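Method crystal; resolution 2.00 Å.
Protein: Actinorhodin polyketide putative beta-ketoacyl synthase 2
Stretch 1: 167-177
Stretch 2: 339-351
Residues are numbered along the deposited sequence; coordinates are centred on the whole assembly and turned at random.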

# COMPACT_ATOMS: atom_id res chain seq x y z
N ALA B 167 -1.00 5.20 -3.63
CA ALA B 167 -2.04 6.11 -4.13
C ALA B 167 -1.35 7.24 -4.89
O ALA B 167 -1.63 8.42 -4.70
CB ALA B 167 -2.85 6.69 -2.96
N GLU B 168 -0.43 6.85 -5.77
CA GLU B 168 0.38 7.78 -6.56
C GLU B 168 0.86 8.92 -5.66
O GLU B 168 1.28 8.67 -4.53
CB GLU B 168 -0.41 8.27 -7.77
CG GLU B 168 0.49 8.56 -8.96
CD GLU B 168 0.57 10.04 -9.26
OE1 GLU B 168 1.42 10.43 -10.08
OE2 GLU B 168 -0.23 10.81 -8.67
N GLN B 169 0.81 10.17 -6.13
CA GLN B 169 1.29 11.31 -5.33
C GLN B 169 0.43 11.66 -4.11
O GLN B 169 0.81 12.48 -3.28
CB GLN B 169 1.46 12.57 -6.20
CG GLN B 169 2.08 13.78 -5.44
CD GLN B 169 3.36 14.31 -6.10
OE1 GLN B 169 4.00 13.61 -6.88
NE2 GLN B 169 3.73 15.55 -5.78
N ALA B 170 -0.74 11.05 -4.00
CA ALA B 170 -1.58 11.34 -2.84
C ALA B 170 -1.16 10.45 -1.68
O ALA B 170 -1.39 10.77 -0.52
CB ALA B 170 -3.04 11.09 -3.18
N GLY B 171 -0.52 9.33 -2.01
CA GLY B 171 -0.10 8.37 -1.00
C GLY B 171 0.70 8.89 0.17
O GLY B 171 0.43 8.52 1.31
N GLY B 172 1.69 9.73 -0.11
CA GLY B 172 2.53 10.30 0.92
C GLY B 172 1.76 10.99 2.02
O GLY B 172 2.09 10.82 3.20
N LEU B 173 0.74 11.76 1.66
CA LEU B 173 -0.07 12.45 2.66
C LEU B 173 -0.93 11.43 3.37
O LEU B 173 -1.08 11.48 4.59
CB LEU B 173 -0.95 13.52 1.98
CG LEU B 173 -0.76 14.96 2.47
CD1 LEU B 173 0.71 15.31 2.38
CD2 LEU B 173 -1.60 15.94 1.64
N ASP B 174 -1.49 10.49 2.61
CA ASP B 174 -2.32 9.44 3.19
C ASP B 174 -1.53 8.64 4.22
O ASP B 174 -2.08 8.25 5.25
CB ASP B 174 -2.84 8.51 2.09
CG ASP B 174 -3.93 9.16 1.25
OD1 ASP B 174 -4.27 8.60 0.18
OD2 ASP B 174 -4.47 10.21 1.66
N ALA B 175 -0.25 8.40 3.94
CA ALA B 175 0.61 7.64 4.85
C ALA B 175 0.70 8.37 6.19
O ALA B 175 0.57 7.77 7.25
CB ALA B 175 2.01 7.46 4.24
N LEU B 176 0.94 9.68 6.11
CA LEU B 176 1.06 10.54 7.28
C LEU B 176 -0.24 10.53 8.08
O LEU B 176 -0.23 10.50 9.31
CB LEU B 176 1.39 11.96 6.83
CG LEU B 176 2.84 12.43 6.94
CD1 LEU B 176 3.80 11.26 6.82
CD2 LEU B 176 3.10 13.47 5.86
N GLY B 177 -1.36 10.55 7.37
CA GLY B 177 -2.64 10.52 8.05
C GLY B 177 -2.83 9.15 8.68
O GLY B 177 -3.43 9.01 9.75
N GLY B 339 10.36 19.14 -8.39
CA GLY B 339 9.68 18.29 -9.35
C GLY B 339 8.71 17.49 -8.50
O GLY B 339 8.71 17.63 -7.27
N ARG B 340 7.88 16.65 -9.12
CA ARG B 340 6.91 15.85 -8.37
C ARG B 340 7.60 14.55 -7.94
O ARG B 340 8.08 13.79 -8.78
CB ARG B 340 5.69 15.53 -9.24
CG ARG B 340 4.83 16.76 -9.61
CD ARG B 340 3.51 16.38 -10.30
NE ARG B 340 2.53 15.75 -9.42
CZ ARG B 340 1.75 16.40 -8.55
NH1 ARG B 340 1.83 17.72 -8.44
NH2 ARG B 340 0.87 15.73 -7.82
N LEU B 341 7.63 14.31 -6.63
CA LEU B 341 8.29 13.14 -6.10
C LEU B 341 7.34 12.00 -5.75
O LEU B 341 7.69 11.08 -5.00
CB LEU B 341 9.13 13.53 -4.87
CG LEU B 341 9.96 14.82 -5.00
CD1 LEU B 341 10.69 15.03 -3.69
CD2 LEU B 341 10.97 14.74 -6.17
N TYR B 342 6.13 12.06 -6.29
CA TYR B 342 5.15 11.00 -6.07
C TYR B 342 4.88 10.73 -4.60
O TYR B 342 4.34 11.58 -3.90
CB TYR B 342 5.63 9.73 -6.79
CG TYR B 342 5.82 9.93 -8.29
CD1 TYR B 342 4.72 10.11 -9.13
CD2 TYR B 342 7.09 10.00 -8.86
CE1 TYR B 342 4.88 10.36 -10.49
CE2 TYR B 342 7.27 10.25 -10.22
CZ TYR B 342 6.15 10.43 -11.03
OH TYR B 342 6.32 10.71 -12.37
N SER B 343 5.27 9.55 -4.11
CA SER B 343 5.02 9.25 -2.71
C SER B 343 5.88 10.14 -1.82
O SER B 343 5.65 10.23 -0.62
CB SER B 343 5.28 7.76 -2.41
OG SER B 343 6.66 7.49 -2.22
N GLY B 344 6.86 10.82 -2.42
CA GLY B 344 7.71 11.71 -1.65
C GLY B 344 7.19 13.14 -1.59
O GLY B 344 7.53 13.90 -0.69
N GLY B 345 6.33 13.49 -2.54
CA GLY B 345 5.80 14.85 -2.62
C GLY B 345 5.00 15.38 -1.45
O GLY B 345 5.23 16.51 -1.00
N GLY B 346 4.05 14.59 -0.96
CA GLY B 346 3.23 15.03 0.16
C GLY B 346 4.11 15.25 1.38
O GLY B 346 4.10 16.32 2.01
N PRO B 347 4.90 14.23 1.74
CA PRO B 347 5.79 14.32 2.90
C PRO B 347 6.72 15.53 2.85
O PRO B 347 6.89 16.22 3.86
CB PRO B 347 6.54 12.99 2.84
CG PRO B 347 5.45 12.05 2.39
CD PRO B 347 4.81 12.84 1.25
N LEU B 348 7.30 15.80 1.68
CA LEU B 348 8.21 16.93 1.53
C LEU B 348 7.46 18.27 1.66
O LEU B 348 7.98 19.24 2.21
CB LEU B 348 8.95 16.86 0.20
CG LEU B 348 10.15 17.82 0.10
CD1 LEU B 348 11.08 17.58 1.27
CD2 LEU B 348 10.89 17.61 -1.22
N ASP B 349 6.24 18.31 1.14
CA ASP B 349 5.40 19.50 1.23
C ASP B 349 5.12 19.78 2.71
O ASP B 349 5.18 20.93 3.16
CB ASP B 349 4.09 19.29 0.46
CG ASP B 349 4.20 19.70 -1.01
OD1 ASP B 349 5.33 19.86 -1.54
OD2 ASP B 349 3.13 19.85 -1.66
N VAL B 350 4.82 18.72 3.45
CA VAL B 350 4.56 18.85 4.88
C VAL B 350 5.78 19.42 5.60
O VAL B 350 5.65 20.31 6.44
CB VAL B 350 4.19 17.48 5.50
CG1 VAL B 350 4.21 17.57 7.03
CG2 VAL B 350 2.79 17.06 5.01
N VAL B 351 6.96 18.91 5.28
CA VAL B 351 8.19 19.39 5.89
C VAL B 351 8.39 20.87 5.55
O VAL B 351 8.73 21.68 6.40
CB VAL B 351 9.42 18.61 5.38
CG1 VAL B 351 10.71 19.29 5.86
CG2 VAL B 351 9.38 17.18 5.88
O HOH W 1 2.70 13.24 -9.63
O HOH W 2 -0.35 13.39 -9.45
O HOH W 3 2.80 12.02 -1.58
O HOH W 4 6.81 16.72 -5.25

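The apolar centre of the contact lies between two helices, 171-177 and 345-351, whose axes approach to 7.3 Å with 67° between their N-to-C directions. So short an interaxial distance requires thin surfaces, and glycine supplies them. Gly172 CA lies 3.4 Å from Pro347 CD and 3.5 Å from Ser343 O, the latter a CA-H...O contact with an angle of 123° at the hydrogen. An ideal CB built on Gly172 would fall 2.2 Å from Pro347 CD and 2.6 Å from Ser343 O, so a side chain has no room there. The same test applied to Gly346 puts its CB 2.7 Å from Leu173 CD1; in the deposited model Leu173 CD1 instead rests 3.4 Å from Gly346 CA.

Farther along the helices, side chains fill the gap. Val350 CG2 receives both leucines, at 3.8 Å from Leu173 CD1 and 3.7 Å from Leu176 CD2, which are van der Waals distances between methyl groups. Leu176 CD2 also lies 4.4 Å from Pro347 CG, a looser apolar contact.

Toward the N-terminal ends of the helices the packing becomes backbone against backbone. The CA atoms of Gln169 and Tyr342 are 3.9 Å apart, and Gln169 CA makes a CA-H...O contact with Tyr342 O at 3.4 Å and 149°. Water 3 bridges the same region: it donates to Gln169 O at 2.7 Å and to Tyr342 O at 2.8 Å, and accepts from Gly346 N at 2.9 Å, thereby meeting backbone polar groups from both stretches.

Gln169, with the largest covered area of any residue here (129 Å²), carries the contact into its polar edge. Its CA-to-CB bond points sideways, but the side chain ends close to stretch 2, where OE1 accepts a weak hydrogen bond from Tyr342 N; the 2.7 Å separation is short, but the 122° angle at the hydrogen is poor. NE2 lies 3.8 Å from Gly345 CA, and a CB on that glycine would come within 2.3 Å of NE2. Gln169 CD covers one face of the Arg340 guanidinium.

Arg340 reaches Glu168 through solvent. Water 1 accepts from Arg340 NE at 2.5 Å and lies 3.1 Å from both Glu168 OE1 and Gln169 OE1, while water 2 lies 2.7 Å from Glu168 OE2 and accepts weakly from Arg340 NH2 at 3.1 Å. Glu168 OE2 also accepts from Gln169 N at 2.8 Å and 174°, steadying the carboxylate, and Glu168 OE1 sits at the Tyr342 ring edge, 3.4 Å from CD1 of that ring.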